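Local coordinates for protein cortical-lytic enzyme (Clostridium perfringens, PDB 5JIP) that probably hydrolyses the peptidoglycan of the spore cortex as a family 25 muramidase involved in cortical hydrolysis during spore germination, at residues R145-G151 with D172-A178; I155-F161 with V193-K197; W199-T205 with V217-P223. One frame throughout, in Å; residues are numbered along the deposited sequence.

Contact 1. Residues R145-G151 with D172-A178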
loop_
_atom_site.group_PDB
_atom_site.type_symbol
_atom_site.label_atom_id
_atom_site.label_comp_id
_atom_site.label_asym_id
_atom_site.label_seq_id
_atom_site.Cartn_x
_atom_site.Cartn_y
_atom_site.Cartn_z
ATOM N N ARG A 145 -11.642 1.993 8.844
ATOM C CA ARG A 145 -11.113 3.320 9.109
ATOM C C ARG A 145 -12.202 4.341 9.424
ATOM O O ARG A 145 -13.245 4.402 8.767
ATOM C CB ARG A 145 -10.329 3.841 7.918
ATOM C CG ARG A 145 -9.108 3.061 7.501
ATOM C CD ARG A 145 -8.052 2.951 8.596
ATOM N NE ARG A 145 -7.760 4.171 9.327
ATOM C CZ ARG A 145 -6.892 5.113 8.955
ATOM N NH1 ARG A 145 -6.265 5.029 7.799
ATOM N NH2 ARG A 145 -6.666 6.164 9.743
ATOM N N LEU A 146 -11.920 5.173 10.417
ATOM C CA LEU A 146 -12.781 6.262 10.846
ATOM C C LEU A 146 -12.255 7.594 10.316
ATOM O O LEU A 146 -11.092 7.940 10.541
ATOM C CB LEU A 146 -12.841 6.294 12.377
ATOM C CG LEU A 146 -13.725 7.366 13.009
ATOM C CD1 LEU A 146 -15.194 7.081 12.699
ATOM C CD2 LEU A 146 -13.492 7.439 14.504
ATOM N N MET A 147 -13.109 8.340 9.621
ATOM C CA MET A 147 -12.782 9.700 9.178
ATOM C C MET A 147 -13.250 10.713 10.218
ATOM O O MET A 147 -14.283 10.515 10.860
ATOM C CB MET A 147 -13.414 10.001 7.808
ATOM C CG MET A 147 -13.228 11.446 7.331
ATOM S SD MET A 147 -13.187 11.638 5.537
ATOM C CE MET A 147 -14.881 11.293 5.122
ATOM N N LEU A 148 -12.444 11.765 10.416
ATOM C CA LEU A 148 -12.766 12.870 11.319
ATOM C C LEU A 148 -13.313 14.053 10.534
ATOM O O LEU A 148 -12.700 14.504 9.556
ATOM C CB LEU A 148 -11.539 13.316 12.119
ATOM C CG LEU A 148 -11.804 14.489 13.090
ATOM C CD1 LEU A 148 -12.672 14.007 14.187
ATOM C CD2 LEU A 148 -10.478 15.040 13.614
ATOM N N TYR A 149 -14.493 14.527 10.935
ATOM C CA TYR A 149 -15.023 15.790 10.462
ATOM C C TYR A 149 -14.862 16.853 11.542
ATOM O O TYR A 149 -15.247 16.635 12.700
ATOM C CB TYR A 149 -16.502 15.695 10.086
ATOM C CG TYR A 149 -17.126 17.062 9.858
ATOM C CD1 TYR A 149 -17.539 17.855 10.929
ATOM C CD2 TYR A 149 -17.338 17.550 8.574
ATOM C CE1 TYR A 149 -18.087 19.100 10.739
ATOM C CE2 TYR A 149 -17.933 18.817 8.377
ATOM C CZ TYR A 149 -18.301 19.578 9.475
ATOM O OH TYR A 149 -18.877 20.815 9.332
ATOM N N THR A 150 -14.335 18.010 11.153
ATOM C CA THR A 150 -14.295 19.156 12.035
ATOM C C THR A 150 -14.078 20.384 11.174
ATOM O O THR A 150 -13.730 20.282 10.003
ATOM C CB THR A 150 -13.198 18.988 13.111
ATOM O OG1 THR A 150 -13.368 19.985 14.122
ATOM C CG2 THR A 150 -11.851 19.130 12.530
ATOM N N GLY A 151 -14.261 21.565 11.785
ATOM C CA GLY A 151 -14.084 22.820 11.094
ATOM C C GLY A 151 -12.706 23.440 11.308
ATOM O O GLY A 151 -12.035 23.185 12.305
ATOM N N ASP A 172 -3.139 11.010 11.256
ATOM C CA ASP A 172 -3.247 9.839 10.413
ATOM C C ASP A 172 -4.707 9.498 10.129
ATOM O O ASP A 172 -4.971 8.643 9.293
ATOM C CB ASP A 172 -2.525 8.632 11.039
ATOM C CG ASP A 172 -3.193 8.114 12.296
ATOM O OD1 ASP A 172 -3.647 8.936 13.131
ATOM O OD2 ASP A 172 -3.237 6.868 12.439
ATOM N N MET A 173 -5.655 10.192 10.746
ATOM C CA MET A 173 -7.053 9.996 10.376
ATOM C C MET A 173 -7.344 10.644 9.026
ATOM O O MET A 173 -6.816 11.706 8.721
ATOM C CB MET A 173 -7.983 10.590 11.440
ATOM C CG MET A 173 -7.786 9.983 12.802
ATOM S SD MET A 173 -9.008 10.611 13.966
ATOM C CE MET A 173 -10.514 9.800 13.364
ATOM N N PRO A 174 -8.204 10.054 8.200
ATOM C CA PRO A 174 -8.734 10.833 7.075
ATOM C C PRO A 174 -9.438 12.055 7.625
ATOM O O PRO A 174 -10.140 11.970 8.634
ATOM C CB PRO A 174 -9.705 9.870 6.373
ATOM C CG PRO A 174 -9.290 8.518 6.820
ATOM C CD PRO A 174 -8.756 8.699 8.246
ATOM N N LEU A 175 -9.236 13.190 6.948
ATOM C CA LEU A 175 -9.796 14.474 7.361
ATOM C C LEU A 175 -10.882 14.953 6.406
ATOM O O LEU A 175 -10.649 15.126 5.200
ATOM C CB LEU A 175 -8.710 15.546 7.462
ATOM C CG LEU A 175 -9.188 16.948 7.808
ATOM C CD1 LEU A 175 -9.764 16.980 9.196
ATOM C CD2 LEU A 175 -8.050 17.912 7.661
ATOM N N TRP A 176 -12.040 15.225 6.977
ATOM C CA TRP A 176 -13.129 15.943 6.317
ATOM C C TRP A 176 -13.188 17.329 6.964
ATOM O O TRP A 176 -13.634 17.481 8.109
ATOM C CB TRP A 176 -14.406 15.141 6.477
ATOM C CG TRP A 176 -15.660 15.714 5.902
ATOM C CD1 TRP A 176 -15.824 16.854 5.154
ATOM C CD2 TRP A 176 -16.945 15.139 6.045
ATOM N NE1 TRP A 176 -17.146 17.006 4.817
ATOM C CE2 TRP A 176 -17.862 15.974 5.367
ATOM C CE3 TRP A 176 -17.418 14.003 6.704
ATOM C CZ2 TRP A 176 -19.230 15.707 5.333
ATOM C CZ3 TRP A 176 -18.783 13.726 6.657
ATOM C CH2 TRP A 176 -19.668 14.576 5.983
ATOM N N ILE A 177 -12.671 18.326 6.269
ATOM C CA ILE A 177 -12.511 19.645 6.864
ATOM C C ILE A 177 -13.608 20.555 6.350
ATOM O O ILE A 177 -13.927 20.574 5.154
ATOM C CB ILE A 177 -11.124 20.255 6.591
ATOM C CG1 ILE A 177 -10.958 21.515 7.449
ATOM C CG2 ILE A 177 -10.928 20.526 5.102
ATOM C CD1 ILE A 177 -9.550 22.070 7.470
ATOM N N ALA A 178 -14.189 21.314 7.266
ATOM C CA ALA A 178 -15.160 22.340 6.918
ATOM C C ALA A 178 -14.467 23.697 6.920
ATOM O O ALA A 178 -13.848 24.074 7.916
ATOM C CB ALA A 178 -16.315 22.336 7.909
HETATM O O HOH W 1 -3.886 6.405 7.893
#

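Contact 2. Residues I155-F161 with V193-K197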
loop_
_atom_site.group_PDB
_atom_site.type_symbol
_atom_site.label_atom_id
_atom_site.label_comp_id
_atom_site.label_asym_id
_atom_site.label_seq_id
_atom_site.Cartn_x
_atom_site.Cartn_y
_atom_site.Cartn_z
ATOM N N ILE A 155 -10.492 23.647 14.823
ATOM C CA ILE A 155 -9.095 23.247 14.945
ATOM C C ILE A 155 -8.298 24.394 15.552
ATOM O O ILE A 155 -7.472 24.188 16.442
ATOM C CB ILE A 155 -8.537 22.813 13.570
ATOM C CG1 ILE A 155 -9.157 21.469 13.145
ATOM C CG2 ILE A 155 -7.024 22.689 13.598
ATOM C CD1 ILE A 155 -8.839 21.068 11.715
ATOM N N GLY A 156 -8.573 25.623 15.109
ATOM C CA GLY A 156 -7.843 26.783 15.599
ATOM C C GLY A 156 -8.086 27.073 17.067
ATOM O O GLY A 156 -7.201 27.576 17.761
ATOM N N LEU A 157 -9.277 26.755 17.562
ATOM C CA LEU A 157 -9.556 26.910 18.984
ATOM C C LEU A 157 -8.713 25.981 19.832
ATOM O O LEU A 157 -8.510 26.236 21.022
ATOM C CB LEU A 157 -11.021 26.609 19.279
ATOM C CG LEU A 157 -12.064 27.666 19.046
ATOM C CD1 LEU A 157 -13.402 27.017 19.340
ATOM C CD2 LEU A 157 -11.829 28.858 19.953
ATOM N N TYR A 158 -8.292 24.861 19.269
ATOM C CA TYR A 158 -7.610 23.814 20.016
ATOM C C TYR A 158 -6.155 23.693 19.582
ATOM O O TYR A 158 -5.597 22.599 19.509
ATOM C CB TYR A 158 -8.352 22.496 19.864
ATOM C CG TYR A 158 -9.576 22.444 20.739
ATOM C CD1 TYR A 158 -9.471 22.105 22.080
ATOM C CD2 TYR A 158 -10.833 22.773 20.233
ATOM C CE1 TYR A 158 -10.582 22.069 22.896
ATOM C CE2 TYR A 158 -11.957 22.738 21.040
ATOM C CZ TYR A 158 -11.826 22.383 22.363
ATOM O OH TYR A 158 -12.924 22.335 23.178
ATOM N N ASP A 159 -5.535 24.834 19.278
ATOM C CA ASP A 159 -4.096 24.897 19.038
ATOM C C ASP A 159 -3.701 24.020 17.865
ATOM O O ASP A 159 -2.679 23.335 17.915
ATOM C CB ASP A 159 -3.297 24.461 20.273
ATOM C CG ASP A 159 -3.401 25.434 21.424
ATOM O OD1 ASP A 159 -3.057 26.621 21.238
ATOM O OD2 ASP A 159 -3.816 24.990 22.517
ATOM N N ASP A 160 -4.507 24.008 16.803
ATOM C CA ASP A 160 -4.149 23.215 15.635
ATOM C C ASP A 160 -4.190 21.723 15.940
ATOM O O ASP A 160 -3.594 20.924 15.220
ATOM C CB ASP A 160 -2.744 23.614 15.147
ATOM C CG ASP A 160 -2.554 23.473 13.633
ATOM O OD1 ASP A 160 -3.541 23.574 12.890
ATOM O OD2 ASP A 160 -1.391 23.300 13.176
ATOM N N PHE A 161 -4.853 21.321 17.023
ATOM C CA PHE A 161 -4.859 19.932 17.481
ATOM C C PHE A 161 -3.448 19.435 17.783
ATOM O O PHE A 161 -3.175 18.231 17.758
ATOM C CB PHE A 161 -5.523 18.994 16.459
ATOM C CG PHE A 161 -7.017 19.026 16.464
ATOM C CD1 PHE A 161 -7.736 19.900 17.276
ATOM C CD2 PHE A 161 -7.720 18.140 15.665
ATOM C CE1 PHE A 161 -9.142 19.895 17.267
ATOM C CE2 PHE A 161 -9.092 18.136 15.658
ATOM C CZ PHE A 161 -9.807 19.026 16.455
ATOM N N VAL A 193 -3.229 22.172 7.934
ATOM C CA VAL A 193 -3.358 22.382 9.373
ATOM C C VAL A 193 -3.378 21.034 10.079
ATOM O O VAL A 193 -3.593 19.986 9.463
ATOM C CB VAL A 193 -4.634 23.182 9.748
ATOM C CG1 VAL A 193 -4.573 24.593 9.189
ATOM C CG2 VAL A 193 -5.870 22.487 9.268
ATOM N N GLY A 194 -3.182 21.076 11.398
ATOM C CA GLY A 194 -3.298 19.903 12.244
ATOM C C GLY A 194 -2.339 18.784 11.927
ATOM O O GLY A 194 -2.575 17.651 12.341
ATOM N N GLY A 195 -1.261 19.057 11.202
ATOM C CA GLY A 195 -0.361 18.001 10.783
ATOM C C GLY A 195 -0.892 17.107 9.690
ATOM O O GLY A 195 -0.203 16.163 9.299
ATOM N N TRP A 196 -2.109 17.354 9.204
ATOM C CA TRP A 196 -2.665 16.602 8.093
ATOM C C TRP A 196 -1.990 17.011 6.797
ATOM O O TRP A 196 -1.993 18.194 6.433
ATOM C CB TRP A 196 -4.169 16.856 8.005
ATOM C CG TRP A 196 -4.983 15.971 8.917
ATOM C CD1 TRP A 196 -5.168 14.610 8.801
ATOM C CD2 TRP A 196 -5.752 16.377 10.060
ATOM N NE1 TRP A 196 -5.985 14.159 9.802
ATOM C CE2 TRP A 196 -6.376 15.228 10.574
ATOM C CE3 TRP A 196 -5.988 17.612 10.685
ATOM C CZ2 TRP A 196 -7.183 15.265 11.704
ATOM C CZ3 TRP A 196 -6.806 17.643 11.797
ATOM C CH2 TRP A 196 -7.391 16.477 12.295
ATOM N N LYS A 197 -1.395 16.039 6.105
ATOM C CA LYS A 197 -0.804 16.330 4.797
ATOM C C LYS A 197 -1.856 16.736 3.778
ATOM O O LYS A 197 -1.593 17.565 2.906
ATOM C CB LYS A 197 -0.038 15.128 4.269
ATOM C CG LYS A 197 1.025 14.589 5.204
ATOM C CD LYS A 197 2.188 15.517 5.307
ATOM C CE LYS A 197 3.382 14.819 5.968
ATOM N NZ LYS A 197 3.640 13.425 5.403
#

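Contact 3. Residues W199-T205 with V217-P223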
loop_
_atom_site.group_PDB
_atom_site.type_symbol
_atom_site.label_atom_id
_atom_site.label_comp_id
_atom_site.label_asym_id
_atom_site.label_seq_id
_atom_site.Cartn_x
_atom_site.Cartn_y
_atom_site.Cartn_z
ATOM N N TRP A 199 -6.422 17.028 2.980
ATOM C CA TRP A 199 -7.817 16.745 3.275
ATOM C C TRP A 199 -8.344 15.679 2.331
ATOM O O TRP A 199 -7.960 15.591 1.162
ATOM C CB TRP A 199 -8.710 17.991 3.214
ATOM C CG TRP A 199 -8.726 18.848 1.975
ATOM C CD1 TRP A 199 -8.079 20.033 1.797
ATOM C CD2 TRP A 199 -9.542 18.665 0.810
ATOM N NE1 TRP A 199 -8.384 20.563 0.564
ATOM C CE2 TRP A 199 -9.281 19.742 -0.060
ATOM C CE3 TRP A 199 -10.403 17.666 0.391
ATOM C CZ2 TRP A 199 -9.888 19.856 -1.291
ATOM C CZ3 TRP A 199 -10.996 17.778 -0.846
ATOM C CH2 TRP A 199 -10.732 18.854 -1.677
ATOM N N THR A 200 -9.199 14.832 2.875
ATOM C CA THR A 200 -9.906 13.844 2.091
ATOM C C THR A 200 -11.207 14.419 1.532
ATOM O O THR A 200 -11.553 14.151 0.371
ATOM C CB THR A 200 -10.164 12.620 2.974
ATOM O OG1 THR A 200 -8.896 12.054 3.336
ATOM C CG2 THR A 200 -11.021 11.605 2.294
ATOM N N MET A 201 -11.943 15.185 2.346
ATOM C CA MET A 201 -13.116 15.923 1.879
ATOM C C MET A 201 -13.078 17.328 2.456
ATOM O O MET A 201 -12.468 17.580 3.497
ATOM C CB MET A 201 -14.415 15.235 2.276
ATOM C CG MET A 201 -14.637 13.912 1.585
ATOM S SD MET A 201 -16.233 13.112 2.001
ATOM C CE MET A 201 -17.303 14.456 2.396
ATOM N N TRP A 202 -13.720 18.238 1.744
ATOM C CA TRP A 202 -13.805 19.648 2.115
ATOM C C TRP A 202 -15.265 20.075 2.018
ATOM O O TRP A 202 -15.844 20.063 0.925
ATOM C CB TRP A 202 -12.920 20.492 1.200
ATOM C CG TRP A 202 -13.109 21.984 1.275
ATOM C CD1 TRP A 202 -13.622 22.713 2.303
ATOM C CD2 TRP A 202 -12.790 22.926 0.235
ATOM N NE1 TRP A 202 -13.621 24.068 1.980
ATOM C CE2 TRP A 202 -13.131 24.208 0.705
ATOM C CE3 TRP A 202 -12.238 22.799 -1.039
ATOM C CZ2 TRP A 202 -12.932 25.353 -0.061
ATOM C CZ3 TRP A 202 -12.053 23.935 -1.799
ATOM C CH2 TRP A 202 -12.388 25.189 -1.310
ATOM N N GLN A 203 -15.865 20.391 3.168
ATOM C CA GLN A 203 -17.205 20.962 3.228
ATOM C C GLN A 203 -17.058 22.462 3.014
ATOM O O GLN A 203 -16.519 23.162 3.879
ATOM C CB GLN A 203 -17.860 20.679 4.571
ATOM C CG GLN A 203 -19.349 20.971 4.590
ATOM C CD GLN A 203 -19.904 20.729 5.957
ATOM O OE1 GLN A 203 -19.626 21.477 6.886
ATOM N NE2 GLN A 203 -20.693 19.665 6.096
ATOM N N PHE A 204 -17.447 22.935 1.831
ATOM C CA PHE A 204 -17.201 24.324 1.461
ATOM C C PHE A 204 -18.414 25.224 1.661
ATOM O O PHE A 204 -18.276 26.448 1.585
ATOM C CB PHE A 204 -16.697 24.414 0.006
ATOM C CG PHE A 204 -17.688 23.936 -1.023
ATOM C CD1 PHE A 204 -17.709 22.595 -1.404
ATOM C CD2 PHE A 204 -18.594 24.808 -1.593
ATOM C CE1 PHE A 204 -18.619 22.135 -2.332
ATOM C CE2 PHE A 204 -19.522 24.351 -2.524
ATOM C CZ PHE A 204 -19.539 23.011 -2.884
ATOM N N THR A 205 -19.591 24.668 1.947
ATOM C CA THR A 205 -20.728 25.511 2.268
ATOM C C THR A 205 -21.700 24.721 3.118
ATOM O O THR A 205 -21.738 23.490 3.057
ATOM C CB THR A 205 -21.431 26.013 1.004
ATOM O OG1 THR A 205 -22.484 26.893 1.374
ATOM C CG2 THR A 205 -22.000 24.864 0.223
ATOM N N VAL A 217 -28.175 23.290 1.733
ATOM C CA VAL A 217 -27.618 21.989 2.051
ATOM C C VAL A 217 -26.096 22.093 2.177
ATOM O O VAL A 217 -25.459 22.933 1.531
ATOM C CB VAL A 217 -28.067 20.961 0.970
ATOM C CG1 VAL A 217 -27.523 21.343 -0.412
ATOM C CG2 VAL A 217 -27.662 19.546 1.347
ATOM N N ASP A 218 -25.532 21.262 3.052
ATOM C CA ASP A 218 -24.079 21.102 3.160
ATOM C C ASP A 218 -23.549 20.423 1.905
ATOM O O ASP A 218 -24.043 19.364 1.515
ATOM C CB ASP A 218 -23.690 20.238 4.365
ATOM C CG ASP A 218 -24.048 20.829 5.712
ATOM O OD1 ASP A 218 -24.370 22.034 5.814
ATOM O OD2 ASP A 218 -23.969 20.060 6.704
ATOM N N LEU A 219 -22.550 21.019 1.271
ATOM C CA LEU A 219 -21.947 20.440 0.076
ATOM C C LEU A 219 -20.445 20.249 0.267
ATOM O O LEU A 219 -19.777 21.018 0.973
ATOM C CB LEU A 219 -22.192 21.299 -1.141
ATOM C CG LEU A 219 -23.678 21.475 -1.524
ATOM C CD1 LEU A 219 -23.784 22.441 -2.679
ATOM C CD2 LEU A 219 -24.339 20.116 -1.832
ATOM N N ASN A 220 -19.914 19.237 -0.413
ATOM C CA ASN A 220 -18.570 18.742 -0.137
ATOM C C ASN A 220 -17.846 18.372 -1.416
ATOM O O ASN A 220 -18.430 17.770 -2.327
ATOM C CB ASN A 220 -18.602 17.485 0.736
ATOM C CG ASN A 220 -19.364 17.687 2.026
ATOM O OD1 ASN A 220 -18.845 18.267 2.968
ATOM N ND2 ASN A 220 -20.579 17.149 2.095
ATOM N N TRP A 221 -16.562 18.702 -1.455
ATOM C CA TRP A 221 -15.640 18.118 -2.410
ATOM C C TRP A 221 -14.950 16.914 -1.784
ATOM O O TRP A 221 -14.573 16.932 -0.604
ATOM C CB TRP A 221 -14.575 19.127 -2.862
ATOM C CG TRP A 221 -15.119 20.368 -3.486
ATOM C CD1 TRP A 221 -15.022 21.630 -2.991
ATOM C CD2 TRP A 221 -15.862 20.468 -4.717
ATOM N NE1 TRP A 221 -15.635 22.520 -3.833
ATOM C CE2 TRP A 221 -16.175 21.837 -4.896
ATOM C CE3 TRP A 221 -16.270 19.547 -5.685
ATOM C CZ2 TRP A 221 -16.875 22.303 -6.003
ATOM C CZ3 TRP A 221 -16.997 20.005 -6.788
ATOM C CH2 TRP A 221 -17.279 21.378 -6.942
ATOM N N GLY A 222 -14.765 15.881 -2.595
ATOM C CA GLY A 222 -14.098 14.678 -2.169
ATOM C C GLY A 222 -12.871 14.356 -3.003
ATOM O O GLY A 222 -12.415 15.148 -3.838
ATOM N N PRO A 223 -12.327 13.157 -2.788
ATOM C CA PRO A 223 -11.186 12.683 -3.577
ATOM C C PRO A 223 -11.498 12.597 -5.066
ATOM O O PRO A 223 -12.647 12.602 -5.502
ATOM C CB PRO A 223 -10.905 11.287 -2.998
ATOM C CG PRO A 223 -11.643 11.227 -1.704
ATOM C CD PRO A 223 -12.808 12.145 -1.841
#

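Contact 1. Residues R145-G151 with D172-A178
Four backbone hydrogen bonds join these parallel strands. Leu-148 N donates to Pro-174 O (2.9 Å) and Trp-176 N to Leu-148 O (2.8 Å). Thr-150 N donates to Trp-176 O (3.2 Å) and Ala-178 N to Thr-150 O (3.0 Å). The strand axes come within 4.7 Å and diverge by 19°. The strands belong to a beta-alpha-beta unit, connected through helix 152-157, and are neighbours in the curled sheet of this TIM-barrel-clan enzyme. Side chains pack on both faces. On that of Tyr-149 and Trp-176, the Tyr-149 edge meets the face of the five-membered ring of Trp-176 in a T-shaped pair (centroids 4.8 Å apart, planes at 84°). Met-147 SD lies 3.8 Å from Trp-176 CB. On that of Leu-148, Met-173 CE reaches Leu-148 CB at 3.9 Å. Polar side-chain contacts precede the strands. Arg-145 NH2 donates to Asp-172 O (3.0 Å), and water 1 bridges Arg-145 NH1 and this carbonyl. Arg-145 NH1 also donates to Thr-306 O. Salt bridges tie Arg-145 to Glu-139 and Asp-172 to Arg-135.

Contact 2. Residues I155-F161 with V193-K197
A tight turn fits against the C-terminal end of helix 152-157 and the residues that follow it. The turn is type I' and runs from Val-193 to Trp-196, closed by Trp-196 N to Val-193 O at 3.0 Å. Gly-194 has positive phi, and a CB there would clash with the Trp-196 ring; both suit a glycine. Gly-194 CA makes a CA-H...O contact with Asp-160 O at 3.2 Å. The carboxylate of Asp-160 reaches across: its OD1 accepts a hydrogen bond from Gly-194 N at 2.9 Å and lies 3.3 Å from Val-193 CB. Ile-155 is the one helical residue of this segment that touches the turn. Its CD1 meets both Val-193 CG2 (4.1 Å) and Trp-196 CZ3 (4.0 Å). Trp-196 CH2 meets the ring edge of Phe-161, 3.8 Å from its CD2. Leu-148 and Leu-170 each touch both of these aromatic side chains, and Trp-196 NE1 is hydrogen-bonded to Met-173 O. The contact buries 246 Å² and lies away from the magnesium site. It joins the end of helix 152-157 and the residues after it to the loop between strands 175-178 and 201-208, on the outer layer of a TIM-barrel-type fold.

Contact 3. Residues W199-T205 with V217-P223
Trp-202 and Trp-221 are a hydrogen-bonded antiparallel pair: Trp-202 N donates to Trp-221 O (2.8 Å), and Trp-221 N to Trp-202 O (2.8 Å). Further along, Phe-204 N donates to Leu-219 O (3.1 Å) and Leu-219 N to Thr-205 O (3.2 Å). The register shifts by one residue between Gln-203 and Thr-205, which makes a beta bulge. Strands 201-208 and 217-221 form a beta hairpin in the curled sheet of the glycosyl hydrolase family 25 domain. There strand 201-208 also pairs with strand 175-178, and strand 217-221 with strand 15-19. Gln-203 and Asn-220 form a non-hydrogen-bonded pair with side chains on the same face, and their polar ends are satisfied by outside partners. Gln-203 OE1 is hydrogen-bonded to the hydroxyls of Tyr-149 and Tyr-180. Gln-203 NE2 is hydrogen-bonded to Asp-18 OD1 and to a bound MES molecule, probably from the crystallisation liquor. Asn-220 OD1 accepts from Trp-176 NE1, while ND2 donates to Asp-18 OD1 and Gly-16 O. The indole nitrogens of Trp-199 and Trp-202 are hydrogen-bonded to the carbonyls of Gln-7 and Met-179. Trp-202, Phe-204 and Trp-221 form an aromatic cluster. Phe-204 makes an offset stack with the five-membered ring of Trp-221, with centroids 4.2 Å apart and planes at 19°. Lys-9 adds a cation-pi contact to Trp-221.

How the contacts relate
Contact 1 is the middle of the group. Its centre is about 12 Å from that of contact 2 and about 11 Å from that of contact 3, while the centres of contacts 2 and 3 are about 18 Å apart. Contact 2 covers the outer side of contact 1: Leu-148 CD2 lies 3.7 Å from Trp-196 CH2. Contact 3 continues the same sheet, with Leu-175 O and Thr-200 N 2.8 Å apart. Tyr-149 OH and Gln-203 OE1, 2.6 Å apart, join contacts 1 and 3. Both side chains lie about 3 Å from the bound MES, which may mark a pocket. The magnesium ion is about 9 Å from the Arg-145 side chain and about 8 Å from that of Pro-223.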